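Local coordinates for protein VP5 (Halorubrum pleomorphic virus 2, PDB 6QGI) that probably serves as the envelope protein that fuses the membrane of this haloarchaeal pleomorphic virus with that of its host, at residues I153-T167 with S178-Y192. Numbering follows the deposited sequence.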
# COMPACT_ATOMS: atom_id res chain seq x y z
N ILE A 153 -8.34 30.79 2.27
CA ILE A 153 -9.64 30.21 2.65
C ILE A 153 -10.03 30.77 4.03
O ILE A 153 -9.14 31.14 4.81
CB ILE A 153 -9.62 28.65 2.61
CG1 ILE A 153 -8.59 28.04 3.60
CG2 ILE A 153 -9.41 28.14 1.18
CD1 ILE A 153 -8.89 26.65 4.06
N GLU A 154 -11.34 30.87 4.33
CA GLU A 154 -11.81 31.42 5.61
C GLU A 154 -11.40 30.54 6.79
O GLU A 154 -10.98 31.07 7.83
CB GLU A 154 -13.33 31.65 5.61
CG GLU A 154 -13.76 32.84 4.76
CD GLU A 154 -14.82 33.74 5.37
OE1 GLU A 154 -15.60 33.26 6.22
OE2 GLU A 154 -14.88 34.92 4.97
N ASP A 155 -11.48 29.20 6.63
CA ASP A 155 -11.09 28.20 7.62
C ASP A 155 -11.00 26.80 7.01
O ASP A 155 -11.65 26.51 6.00
CB ASP A 155 -12.05 28.18 8.83
CG ASP A 155 -11.41 27.89 10.18
OD1 ASP A 155 -10.17 27.69 10.23
OD2 ASP A 155 -12.13 27.89 11.20
N LEU A 156 -10.16 25.96 7.62
CA LEU A 156 -9.97 24.55 7.28
C LEU A 156 -10.42 23.76 8.50
O LEU A 156 -9.84 23.91 9.57
CB LEU A 156 -8.50 24.27 6.89
CG LEU A 156 -8.04 22.80 6.78
CD1 LEU A 156 -8.68 22.10 5.59
CD2 LEU A 156 -6.54 22.72 6.68
N LEU A 157 -11.51 22.99 8.35
CA LEU A 157 -12.10 22.22 9.44
C LEU A 157 -12.23 20.73 9.11
O LEU A 157 -12.24 20.35 7.94
CB LEU A 157 -13.47 22.81 9.83
CG LEU A 157 -13.47 24.27 10.33
CD1 LEU A 157 -14.87 24.83 10.37
CD2 LEU A 157 -12.79 24.41 11.69
N ALA A 158 -12.29 19.90 10.14
CA ALA A 158 -12.44 18.45 10.02
C ALA A 158 -13.57 17.99 10.91
O ALA A 158 -13.58 18.26 12.11
CB ALA A 158 -11.14 17.75 10.37
N ASN A 159 -14.58 17.34 10.30
CA ASN A 159 -15.76 16.85 11.01
C ASN A 159 -15.69 15.32 11.07
O ASN A 159 -15.99 14.66 10.08
CB ASN A 159 -17.02 17.33 10.31
CG ASN A 159 -16.98 18.79 9.99
OD1 ASN A 159 -17.20 19.65 10.85
ND2 ASN A 159 -16.70 19.11 8.74
N PRO A 160 -15.22 14.73 12.21
CA PRO A 160 -15.09 13.26 12.28
C PRO A 160 -16.43 12.53 12.24
O PRO A 160 -17.45 13.13 12.57
CB PRO A 160 -14.39 13.02 13.63
CG PRO A 160 -13.87 14.33 14.05
CD PRO A 160 -14.79 15.35 13.47
N SER A 161 -16.42 11.24 11.84
CA SER A 161 -17.62 10.40 11.79
C SER A 161 -18.41 10.54 13.10
O SER A 161 -17.83 10.54 14.18
CB SER A 161 -17.26 8.94 11.52
OG SER A 161 -16.44 8.39 12.54
N GLY A 162 -19.71 10.77 12.96
CA GLY A 162 -20.60 11.00 14.08
C GLY A 162 -21.03 12.45 14.18
O GLY A 162 -22.17 12.72 14.58
N SER A 163 -20.13 13.40 13.79
CA SER A 163 -20.38 14.84 13.79
C SER A 163 -21.53 15.22 12.86
O SER A 163 -21.80 14.49 11.90
CB SER A 163 -19.12 15.61 13.38
OG SER A 163 -18.09 15.44 14.33
N THR A 164 -22.20 16.35 13.15
CA THR A 164 -23.35 16.83 12.37
C THR A 164 -22.97 17.15 10.91
O THR A 164 -23.85 17.10 10.04
CB THR A 164 -24.01 18.04 13.04
OG1 THR A 164 -23.02 18.99 13.43
CG2 THR A 164 -24.85 17.63 14.24
N ASP A 165 -21.68 17.45 10.64
CA ASP A 165 -21.23 17.78 9.29
C ASP A 165 -20.53 16.58 8.60
O ASP A 165 -19.96 16.74 7.52
CB ASP A 165 -20.35 19.03 9.32
CG ASP A 165 -21.14 20.28 9.68
OD1 ASP A 165 -21.91 20.76 8.83
OD2 ASP A 165 -20.99 20.75 10.83
N ALA A 166 -20.64 15.37 9.19
CA ALA A 166 -20.13 14.13 8.61
C ALA A 166 -21.23 13.52 7.75
O ALA A 166 -22.40 13.57 8.13
CB ALA A 166 -19.69 13.16 9.70
N THR A 167 -20.88 12.98 6.57
CA THR A 167 -21.85 12.40 5.63
C THR A 167 -22.26 10.99 6.09
O THR A 167 -21.51 10.34 6.81
CB THR A 167 -21.25 12.38 4.20
OG1 THR A 167 -20.55 13.60 3.96
CG2 THR A 167 -22.31 12.19 3.11
N SER A 178 -21.24 6.55 9.20
CA SER A 178 -20.90 7.97 9.16
C SER A 178 -19.47 8.13 8.64
O SER A 178 -18.57 7.42 9.10
CB SER A 178 -21.06 8.61 10.53
OG SER A 178 -20.94 10.02 10.45
N VAL A 179 -19.26 8.99 7.64
CA VAL A 179 -17.94 9.23 7.06
C VAL A 179 -17.53 10.67 7.33
O VAL A 179 -18.31 11.60 7.08
CB VAL A 179 -17.83 8.86 5.55
CG1 VAL A 179 -16.45 9.20 4.99
CG2 VAL A 179 -18.15 7.38 5.33
N GLY A 180 -16.31 10.82 7.85
CA GLY A 180 -15.70 12.10 8.19
C GLY A 180 -15.53 13.00 6.98
O GLY A 180 -15.29 12.50 5.88
N THR A 181 -15.67 14.33 7.18
CA THR A 181 -15.53 15.28 6.08
C THR A 181 -14.46 16.32 6.34
O THR A 181 -14.29 16.78 7.47
CB THR A 181 -16.85 15.99 5.74
OG1 THR A 181 -17.28 16.80 6.84
CG2 THR A 181 -17.94 15.05 5.28
N VAL A 182 -13.77 16.71 5.27
CA VAL A 182 -12.78 17.79 5.25
C VAL A 182 -13.57 19.02 4.79
O VAL A 182 -14.09 19.04 3.67
CB VAL A 182 -11.54 17.47 4.37
CG1 VAL A 182 -10.53 18.61 4.43
CG2 VAL A 182 -10.89 16.16 4.80
N GLU A 183 -13.74 20.00 5.69
CA GLU A 183 -14.53 21.21 5.48
C GLU A 183 -13.67 22.42 5.11
O GLU A 183 -12.65 22.67 5.74
CB GLU A 183 -15.31 21.52 6.77
CG GLU A 183 -16.32 22.65 6.69
CD GLU A 183 -17.13 22.88 7.96
OE1 GLU A 183 -17.65 24.01 8.12
OE2 GLU A 183 -17.26 21.94 8.77
N VAL A 184 -14.12 23.17 4.09
CA VAL A 184 -13.52 24.43 3.64
C VAL A 184 -14.56 25.51 3.89
O VAL A 184 -15.57 25.55 3.19
CB VAL A 184 -13.04 24.41 2.15
CG1 VAL A 184 -12.41 25.74 1.76
CG2 VAL A 184 -12.08 23.26 1.89
N ASP A 185 -14.34 26.35 4.93
CA ASP A 185 -15.26 27.43 5.28
C ASP A 185 -15.18 28.55 4.24
O ASP A 185 -14.09 29.02 3.92
CB ASP A 185 -14.96 27.97 6.69
CG ASP A 185 -16.03 28.88 7.27
OD1 ASP A 185 -16.05 30.08 6.91
OD2 ASP A 185 -16.82 28.41 8.11
N ARG A 186 -16.34 28.93 3.68
CA ARG A 186 -16.47 30.00 2.69
C ARG A 186 -17.51 31.03 3.19
O ARG A 186 -18.16 31.72 2.40
CB ARG A 186 -16.87 29.42 1.31
CG ARG A 186 -15.88 28.39 0.75
CD ARG A 186 -16.13 28.08 -0.71
NE ARG A 186 -15.34 28.93 -1.61
CZ ARG A 186 -15.84 29.85 -2.42
NH1 ARG A 186 -17.15 30.05 -2.48
NH2 ARG A 186 -15.04 30.57 -3.19
N GLY A 187 -17.63 31.11 4.52
CA GLY A 187 -18.59 31.96 5.22
C GLY A 187 -19.83 31.16 5.55
O GLY A 187 -19.75 30.16 6.26
N THR A 188 -20.98 31.58 4.99
CA THR A 188 -22.28 30.90 5.16
C THR A 188 -22.24 29.55 4.42
O THR A 188 -22.71 28.54 4.94
CB THR A 188 -23.44 31.79 4.69
OG1 THR A 188 -23.12 32.38 3.43
CG2 THR A 188 -23.78 32.88 5.69
N GLU A 189 -21.65 29.56 3.21
CA GLU A 189 -21.43 28.40 2.35
C GLU A 189 -20.16 27.68 2.84
O GLU A 189 -19.31 28.31 3.47
CB GLU A 189 -21.30 28.87 0.89
CG GLU A 189 -21.19 27.78 -0.17
CD GLU A 189 -20.42 28.18 -1.42
OE1 GLU A 189 -19.31 28.73 -1.29
OE2 GLU A 189 -20.93 27.92 -2.54
N SER A 190 -20.06 26.36 2.60
CA SER A 190 -18.90 25.55 2.98
C SER A 190 -18.73 24.36 2.05
O SER A 190 -19.72 23.86 1.52
CB SER A 190 -19.02 25.07 4.43
OG SER A 190 -19.02 26.17 5.33
N TYR A 191 -17.48 23.91 1.84
CA TYR A 191 -17.21 22.75 0.99
C TYR A 191 -16.87 21.56 1.85
O TYR A 191 -16.02 21.68 2.73
CB TYR A 191 -16.08 23.02 -0.02
CG TYR A 191 -16.42 23.98 -1.15
CD1 TYR A 191 -17.73 24.38 -1.40
CD2 TYR A 191 -15.42 24.45 -2.01
CE1 TYR A 191 -18.04 25.25 -2.44
CE2 TYR A 191 -15.73 25.31 -3.06
CZ TYR A 191 -17.03 25.70 -3.28
OH TYR A 191 -17.33 26.56 -4.31
N TYR A 192 -17.53 20.42 1.61
CA TYR A 192 -17.28 19.21 2.39
C TYR A 192 -16.70 18.13 1.48
O TYR A 192 -17.25 17.88 0.40
CB TYR A 192 -18.56 18.74 3.09
CG TYR A 192 -19.16 19.77 4.02
CD1 TYR A 192 -18.78 19.84 5.36
CD2 TYR A 192 -20.12 20.67 3.57
CE1 TYR A 192 -19.34 20.78 6.22
CE2 TYR A 192 -20.68 21.62 4.42
CZ TYR A 192 -20.29 21.67 5.75
OH TYR A 192 -20.85 22.60 6.60
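Ser-178 meets the loop of 153-167 through its hydroxyl: with OG anti to the backbone N (chi1 -171°), OG accepts a hydrogen bond from Gly-162 N at 2.9 Å. Gly-162, with its positive phi of 107°, belongs to the type II turn from Pro-160 to Ser-163. At Val-179 the partner becomes Thr-167, whose O takes a nearly straight bond from Val-179 N (2.8 Å); the return bond is weak. Past Gly-180 the strand pairs instead with 155-159, so one strand borders both ends of the intervening loop.

Thr-181 joins these ends. Its backbone forms a hydrogen-bonded antiparallel pair with Asn-159, while its OG1 donates to Asp-165 O at 2.8 Å, from above the carbonyl plane, and accepts from Asn-159 ND2 at 3.0 Å. The same ND2 reaches Glu-183 OE2 at 2.9 Å, on the anti lone pair and in the amide plane; two acceptors thus fix the amide's rotation. Val-182, on the other face, lies beside Leu-156, pointing the same way, with CG1 4.1 Å from its CD1. Glu-183 pairs with Leu-157 through two backbone bonds, and its extended chain runs alongside that leucine, CD1 against the carboxylate. Val-184 CG1 touches Ile-153 CG2 at 3.9 Å, the side chains crossing near a right angle; its backbone also pairs with Tyr-191 through two bonds. Asp-185 OD1 accepts from Gly-187 N, an Asx turn at the start of the hairpin bend. Returning, Tyr-192 turns its ring edge to Asn-159 ND2, and Asp-165 CB packs on Tyr-192 CE1 at 3.7 Å, its carboxylate nearly parallel to the ring plane.

Strand 176-186 is therefore central in a small antiparallel sheet, flanked by 155-159, 167-170 and 189-193. Lys-139 forms a salt bridge with Asp-155 and also bonds Leu-156 O, and Val-179 and Ser-161 rest on helix 91-133, where Trp-117 and Asn-118 bond the Gly-180 backbone.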